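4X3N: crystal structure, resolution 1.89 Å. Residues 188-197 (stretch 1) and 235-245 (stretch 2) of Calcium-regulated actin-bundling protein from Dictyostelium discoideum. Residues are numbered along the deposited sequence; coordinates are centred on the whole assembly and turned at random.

Stretch 1, residues 188-197: LALEEVNKRI
Stretch 2 (235-245) EQLNFALISAE

Close packing of two helices is often helped by small residues at close backbone approaches and by a larger side chain seated between the helices, and residues 188-197 and 235-245 of this actin-bundling protein offer a worked example, with the small residues at the Ala-189/Ala-244 end. Both stretches are helical throughout, with phi near -60° and psi near -40°, and both helices extend beyond the stretches at each end. They run nearly antiparallel, at a signed crossing angle of -165°, and their axes approach to 8.3 Å.

At the apolar centre, Val-193 (chi1 t) is a knob in a hole formed by Leu-237, Ala-240, Leu-241 and Ala-244. Val-193 CG1 lies 3.9 Å from Leu-237 CD1 and 3.8 Å from Leu-241 CD2, while Val-193 CG2 reaches Ala-244 CB at 3.8 Å and the backbone Ala-240 O at 3.6 Å. The leucines meet it by virtue of their rotamers: the CA-to-CB bond of Leu-241 points away, yet its mt side chain brings its end nearer, and Leu-237 (tp), directed sideways, does likewise.

The register around this seat is as follows. Val-193 CA is 5.4 Å from Ala-240 CA; one turn toward the start of the first helix, Ala-189 CA comes within 4.8 Å of Ala-244 CA, a spacing compatible with two methyl side chains. Here Ala-189 CB rests 3.7 Å from Ala-244 CA, and Leu-190 (mt) closes the flank, with Leu-190 CD2 4.0 Å from Ala-244 CB. Toward the other end, Arg-196 CA and Leu-237 CA are 5.1 Å apart, and Ile-197 (mt) places Ile-197 CG1 3.7 Å from Leu-237 CD1.

A single water links the backbones, donating to Ala-189 O and to Ala-240 O, with the water oxygen 2.8 Å from each. No direct hydrogen bond crosses the contact.

Arg-196 carries the interface from apolar to polar. Arg-196 CB packs 3.8 Å from Leu-237 CA and Arg-196 CG 3.8 Å from Ala-240 CB, so the aliphatic base of the side chain serves the packing. Arg-196 has chi1 m, chi2 m, chi3 t and chi4 146°. Arg-196 NE donates to Glu-192 OE2, one turn earlier in the same helix, at 2.5 Å in a nearly linear, salt-bridged hydrogen bond; Glu-192 is t, p with chi3 26°. Gln-236 (chi1 m, chi2 m, chi3 -39°) lays Gln-236 OE1 over one guanidinium face, 3.1 Å from Arg-196 NH1, but the angle is too poor for a hydrogen bond. Proximity alone does not make a polar link.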

ATOM      1  N   LEU A 188     -24.808 -12.056  12.221  1.00 22.97           N
ATOM      2  CA  LEU A 188     -24.731 -10.761  12.879  1.00 27.26           C
ATOM      3  C   LEU A 188     -24.917 -10.854  14.368  1.00 26.09           C
ATOM      4  O   LEU A 188     -24.327 -10.064  15.100  1.00 27.11           O
ATOM      5  CB  LEU A 188     -25.772  -9.792  12.303  1.00 27.56           C
ATOM      6  CG  LEU A 188     -25.562  -9.463  10.834  1.00 32.11           C
ATOM      7  CD1 LEU A 188     -26.750  -8.653  10.282  1.00 34.84           C
ATOM      8  CD2 LEU A 188     -24.260  -8.718  10.683  1.00 33.31           C
ATOM      9  N   ALA A 189     -25.714 -11.800  14.843  1.00 24.33           N
ATOM     10  CA  ALA A 189     -25.766 -12.012  16.267  1.00 23.99           C
ATOM     11  C   ALA A 189     -24.413 -12.476  16.829  1.00 23.68           C
ATOM     12  O   ALA A 189     -23.971 -12.083  17.916  1.00 21.00           O
ATOM     13  CB  ALA A 189     -26.845 -13.032  16.593  1.00 24.56           C
ATOM     14  N   LEU A 190     -23.764 -13.369  16.103  1.00 23.95           N
ATOM     15  CA  LEU A 190     -22.387 -13.738  16.454  1.00 24.60           C
ATOM     16  C   LEU A 190     -21.428 -12.527  16.420  1.00 24.30           C
ATOM     17  O   LEU A 190     -20.622 -12.371  17.311  1.00 25.23           O
ATOM     18  CB  LEU A 190     -21.905 -14.895  15.589  1.00 22.80           C
ATOM     19  CG  LEU A 190     -22.455 -16.280  15.997  1.00 22.57           C
ATOM     20  CD1 LEU A 190     -22.352 -17.314  14.899  1.00 22.60           C
ATOM     21  CD2 LEU A 190     -21.841 -16.786  17.272  1.00 21.43           C
ATOM     22  N   GLU A 191     -21.561 -11.627  15.452  1.00 25.67           N
ATOM     23  CA  GLU A 191     -20.695 -10.480  15.398  1.00 24.89           C
ATOM     24  C   GLU A 191     -20.993  -9.575  16.602  1.00 25.17           C
ATOM     25  O   GLU A 191     -20.107  -8.946  17.158  1.00 27.14           O
ATOM     26  CB  GLU A 191     -20.808  -9.709  14.068  1.00 29.35           C
ATOM     27  CG  GLU A 191     -20.011  -8.418  14.061  1.00 35.42           C
ATOM     28  CD  GLU A 191     -18.520  -8.592  14.471  1.00 41.82           C
ATOM     29  OE1 GLU A 191     -17.948  -9.708  14.264  1.00 42.25           O
ATOM     30  OE2 GLU A 191     -17.919  -7.616  15.016  1.00 45.21           O
ATOM     31  N   GLU A 192     -22.237  -9.506  17.014  1.00 24.45           N
ATOM     32  CA  GLU A 192     -22.542  -8.743  18.208  1.00 25.03           C
ATOM     33  C   GLU A 192     -21.877  -9.389  19.480  1.00 23.92           C
ATOM     34  O   GLU A 192     -21.484  -8.695  20.378  1.00 25.50           O
ATOM     35  CB  GLU A 192     -24.059  -8.611  18.310  1.00 26.54           C
ATOM     36  CG  GLU A 192     -24.577  -8.081  19.630  1.00 31.77           C
ATOM     37  CD  GLU A 192     -24.176  -6.660  19.908  1.00 35.65           C
ATOM     38  OE1 GLU A 192     -23.939  -5.949  18.939  1.00 36.94           O
ATOM     39  OE2 GLU A 192     -24.084  -6.288  21.099  1.00 41.35           O
ATOM     40  N   VAL A 193     -21.728 -10.705  19.561  1.00 22.05           N
ATOM     41  CA  VAL A 193     -20.923 -11.257  20.621  1.00 22.33           C
ATOM     42  C   VAL A 193     -19.493 -10.724  20.545  1.00 22.35           C
ATOM     43  O   VAL A 193     -18.905 -10.399  21.574  1.00 21.83           O
ATOM     44  CB  VAL A 193     -20.898 -12.785  20.616  1.00 21.69           C
ATOM     45  CG1 VAL A 193     -19.952 -13.319  21.667  1.00 24.63           C
ATOM     46  CG2 VAL A 193     -22.283 -13.384  20.785  1.00 24.44           C
ATOM     47  N   ASN A 194     -18.889 -10.667  19.343  1.00 23.24           N
ATOM     48  CA  ASN A 194     -17.564 -10.098  19.242  1.00 24.14           C
ATOM     49  C   ASN A 194     -17.543  -8.675  19.779  1.00 25.97           C
ATOM     50  O   ASN A 194     -16.639  -8.285  20.543  1.00 22.00           O
ATOM     51  CB  ASN A 194     -17.058 -10.107  17.828  1.00 26.06           C
ATOM     52  CG  ASN A 194     -16.754 -11.528  17.378  1.00 26.76           C
ATOM     53  OD1 ASN A 194     -16.397 -12.358  18.187  1.00 26.56           O
ATOM     54  ND2 ASN A 194     -16.940 -11.803  16.114  1.00 29.05           N
ATOM     55  N   LYS A 195     -18.545  -7.901  19.413  1.00 25.21           N
ATOM     56  CA  LYS A 195     -18.536  -6.542  19.892  1.00 25.83           C
ATOM     57  C   LYS A 195     -18.593  -6.532  21.429  1.00 24.79           C
ATOM     58  O   LYS A 195     -17.945  -5.750  22.037  1.00 24.55           O
ATOM     59  CB  LYS A 195     -19.684  -5.816  19.225  1.00 31.87           C
ATOM     60  CG  LYS A 195     -19.769  -4.346  19.532  1.00 42.80           C
ATOM     61  CD  LYS A 195     -20.800  -3.596  18.643  1.00 51.05           C
ATOM     62  CE  LYS A 195     -22.220  -3.455  19.241  1.00 56.61           C
ATOM     63  NZ  LYS A 195     -22.393  -3.082  20.687  1.00 56.60           N
ATOM     64  N   ARG A 196     -19.403  -7.361  22.060  1.00 22.74           N
ATOM     65  CA  ARG A 196     -19.477  -7.369  23.531  1.00 23.33           C
ATOM     66  C   ARG A 196     -18.193  -7.915  24.190  1.00 23.62           C
ATOM     67  O   ARG A 196     -17.801  -7.470  25.239  1.00 22.13           O
ATOM     68  CB  ARG A 196     -20.659  -8.175  23.964  1.00 24.01           C
ATOM     69  CG  ARG A 196     -22.030  -7.626  23.549  1.00 27.42           C
ATOM     70  CD  ARG A 196     -22.177  -6.160  24.011  1.00 30.76           C
ATOM     71  NE  ARG A 196     -23.342  -5.571  23.378  1.00 42.74           N
ATOM     72  CZ  ARG A 196     -24.170  -4.646  23.905  1.00 45.33           C
ATOM     73  NH1 ARG A 196     -23.975  -4.116  25.114  1.00 40.85           N
ATOM     74  NH2 ARG A 196     -25.215  -4.236  23.186  1.00 47.04           N
ATOM     75  N   ILE A 197     -17.529  -8.852  23.523  1.00 21.98           N
ATOM     76  CA  ILE A 197     -16.258  -9.363  23.973  1.00 22.79           C
ATOM     77  C   ILE A 197     -15.233  -8.264  23.966  1.00 23.28           C
ATOM     78  O   ILE A 197     -14.485  -8.091  24.950  1.00 24.90           O
ATOM     79  CB  ILE A 197     -15.762 -10.494  23.047  1.00 23.36           C
ATOM     80  CG1 ILE A 197     -16.516 -11.790  23.325  1.00 27.82           C
ATOM     81  CG2 ILE A 197     -14.270 -10.660  23.257  1.00 24.26           C
ATOM     82  CD1 ILE A 197     -16.345 -12.872  22.256  1.00 29.43           C
ATOM     83  N   GLU A 235     -22.366  -8.835  31.907  1.00 24.54           N
ATOM     84  CA  GLU A 235     -23.758  -9.143  31.730  1.00 25.90           C
ATOM     85  C   GLU A 235     -24.226  -9.037  30.248  1.00 23.49           C
ATOM     86  O   GLU A 235     -24.965  -9.873  29.745  1.00 23.66           O
ATOM     87  CB  GLU A 235     -24.600  -8.223  32.635  1.00 30.35           C
ATOM     88  CG  GLU A 235     -26.104  -8.441  32.507  1.00 33.59           C
ATOM     89  CD  GLU A 235     -26.912  -7.484  33.415  1.00 36.83           C
ATOM     90  OE1 GLU A 235     -27.681  -7.962  34.262  1.00 31.12           O
ATOM     91  OE2 GLU A 235     -26.767  -6.257  33.248  1.00 38.10           O
ATOM     92  N   GLN A 236     -23.847  -7.971  29.591  1.00 23.81           N
ATOM     93  CA  GLN A 236     -24.272  -7.730  28.222  1.00 25.49           C
ATOM     94  C   GLN A 236     -23.704  -8.853  27.330  1.00 26.99           C
ATOM     95  O   GLN A 236     -24.369  -9.342  26.413  1.00 26.98           O
ATOM     96  CB  GLN A 236     -23.752  -6.382  27.769  1.00 28.91           C
ATOM     97  CG  GLN A 236     -24.437  -5.152  28.392  1.00 31.03           C
ATOM     98  CD  GLN A 236     -25.888  -5.044  27.970  1.00 38.11           C
ATOM     99  OE1 GLN A 236     -26.264  -5.322  26.798  1.00 38.08           O
ATOM    100  NE2 GLN A 236     -26.734  -4.607  28.912  1.00 43.49           N
ATOM    101  N   LEU A 237     -22.475  -9.259  27.605  1.00 25.40           N
ATOM    102  CA  LEU A 237     -21.860 -10.380  26.844  1.00 25.50           C
ATOM    103  C   LEU A 237     -22.652 -11.650  27.045  1.00 24.83           C
ATOM    104  O   LEU A 237     -23.067 -12.312  26.076  1.00 25.84           O
ATOM    105  CB  LEU A 237     -20.411 -10.530  27.282  1.00 25.78           C
ATOM    106  CG  LEU A 237     -19.570 -11.663  26.713  1.00 24.14           C
ATOM    107  CD1 LEU A 237     -19.669 -11.729  25.232  1.00 28.07           C
ATOM    108  CD2 LEU A 237     -18.126 -11.455  27.114  1.00 24.45           C
ATOM    109  N   ASN A 238     -22.924 -11.990  28.298  1.00 25.59           N
ATOM    110  CA  ASN A 238     -23.740 -13.176  28.598  1.00 26.21           C
ATOM    111  C   ASN A 238     -25.059 -13.201  27.871  1.00 27.59           C
ATOM    112  O   ASN A 238     -25.486 -14.235  27.357  1.00 30.68           O
ATOM    113  CB  ASN A 238     -24.009 -13.292  30.087  1.00 26.41           C
ATOM    114  CG  ASN A 238     -22.743 -13.548  30.927  1.00 31.10           C
ATOM    115  OD1 ASN A 238     -21.721 -14.067  30.462  1.00 31.13           O
ATOM    116  ND2 ASN A 238     -22.840 -13.209  32.207  1.00 31.30           N
ATOM    117  N   PHE A 239     -25.720 -12.049  27.777  1.00 27.07           N
ATOM    118  CA  PHE A 239     -26.998 -11.998  27.087  1.00 28.63           C
ATOM    119  C   PHE A 239     -26.771 -12.088  25.566  1.00 25.61           C
ATOM    120  O   PHE A 239     -27.556 -12.712  24.858  1.00 27.25           O
ATOM    121  CB  PHE A 239     -27.828 -10.742  27.470  1.00 29.49           C
ATOM    122  CG  PHE A 239     -28.687 -10.908  28.741  1.00 34.78           C
ATOM    123  CD1 PHE A 239     -30.025 -11.319  28.650  1.00 32.73           C
ATOM    124  CD2 PHE A 239     -28.164 -10.662  30.017  1.00 34.75           C
ATOM    125  CE1 PHE A 239     -30.812 -11.456  29.793  1.00 35.84           C
ATOM    126  CE2 PHE A 239     -28.961 -10.808  31.173  1.00 38.78           C
ATOM    127  CZ  PHE A 239     -30.281 -11.216  31.061  1.00 36.29           C
ATOM    128  N   ALA A 240     -25.718 -11.446  25.062  1.00 23.42           N
ATOM    129  CA  ALA A 240     -25.431 -11.504  23.623  1.00 24.17           C
ATOM    130  C   ALA A 240     -25.198 -12.957  23.217  1.00 24.86           C
ATOM    131  O   ALA A 240     -25.623 -13.374  22.147  1.00 26.49           O
ATOM    132  CB  ALA A 240     -24.212 -10.684  23.319  1.00 25.55           C
ATOM    133  N   LEU A 241     -24.557 -13.733  24.094  1.00 25.55           N
ATOM    134  CA  LEU A 241     -24.313 -15.181  23.819  1.00 27.01           C
ATOM    135  C   LEU A 241     -25.629 -15.979  23.694  1.00 28.28           C
ATOM    136  O   LEU A 241     -25.725 -16.929  22.910  1.00 28.56           O
ATOM    137  CB  LEU A 241     -23.476 -15.827  24.933  1.00 28.91           C
ATOM    138  CG  LEU A 241     -21.983 -15.551  24.962  1.00 33.08           C
ATOM    139  CD1 LEU A 241     -21.341 -16.022  26.275  1.00 32.50           C
ATOM    140  CD2 LEU A 241     -21.323 -16.213  23.746  1.00 31.90           C
ATOM    141  N   ILE A 242     -26.649 -15.561  24.438  1.00 28.34           N
ATOM    142  CA  ILE A 242     -27.945 -16.229  24.403  1.00 26.05           C
ATOM    143  C   ILE A 242     -28.611 -15.847  23.108  1.00 25.16           C
ATOM    144  O   ILE A 242     -29.157 -16.699  22.416  1.00 27.50           O
ATOM    145  CB  ILE A 242     -28.792 -15.846  25.633  1.00 26.79           C
ATOM    146  CG1 ILE A 242     -28.102 -16.376  26.882  1.00 27.09           C
ATOM    147  CG2 ILE A 242     -30.210 -16.388  25.502  1.00 28.82           C
ATOM    148  CD1 ILE A 242     -28.791 -15.988  28.176  1.00 31.15           C
ATOM    149  N   SER A 243     -28.527 -14.571  22.736  1.00 26.82           N
ATOM    150  CA  SER A 243     -29.159 -14.175  21.504  1.00 28.56           C
ATOM    151  C   SER A 243     -28.552 -14.920  20.374  1.00 26.10           C
ATOM    152  O   SER A 243     -29.265 -15.303  19.453  1.00 26.90           O
ATOM    153  CB  SER A 243     -29.015 -12.719  21.203  1.00 31.81           C
ATOM    154  OG  SER A 243     -29.389 -12.050  22.372  1.00 46.16           O
ATOM    155  N   ALA A 244     -27.223 -14.992  20.375  1.00 25.21           N
ATOM    156  CA  ALA A 244     -26.520 -15.667  19.239  1.00 26.71           C
ATOM    157  C   ALA A 244     -27.016 -17.074  19.120  1.00 24.19           C
ATOM    158  O   ALA A 244     -27.275 -17.580  18.021  1.00 28.57           O
ATOM    159  CB  ALA A 244     -25.019 -15.703  19.446  1.00 25.28           C
ATOM    160  N   GLU A 245     -27.071 -17.733  20.271  1.00 24.32           N
ATOM    161  CA  GLU A 245     -27.425 -19.137  20.316  1.00 29.01           C
ATOM    162  C   GLU A 245     -28.806 -19.398  19.794  1.00 30.14           C
ATOM    163  O   GLU A 245     -29.045 -20.363  19.048  1.00 27.35           O
ATOM    164  CB  GLU A 245     -27.293 -19.693  21.749  1.00 29.79           C
ATOM    165  CG  GLU A 245     -27.718 -21.157  21.801  1.00 34.75           C
ATOM    166  CD  GLU A 245     -27.156 -21.933  23.000  1.00 37.35           C
ATOM    167  OE1 GLU A 245     -26.431 -21.401  23.841  1.00 37.69           O
ATOM    168  OE2 GLU A 245     -27.455 -23.112  23.124  1.00 45.66           O
TER
HETATM  169  O   HOH W   1     -25.826 -11.624  19.972  1.00 27.54           O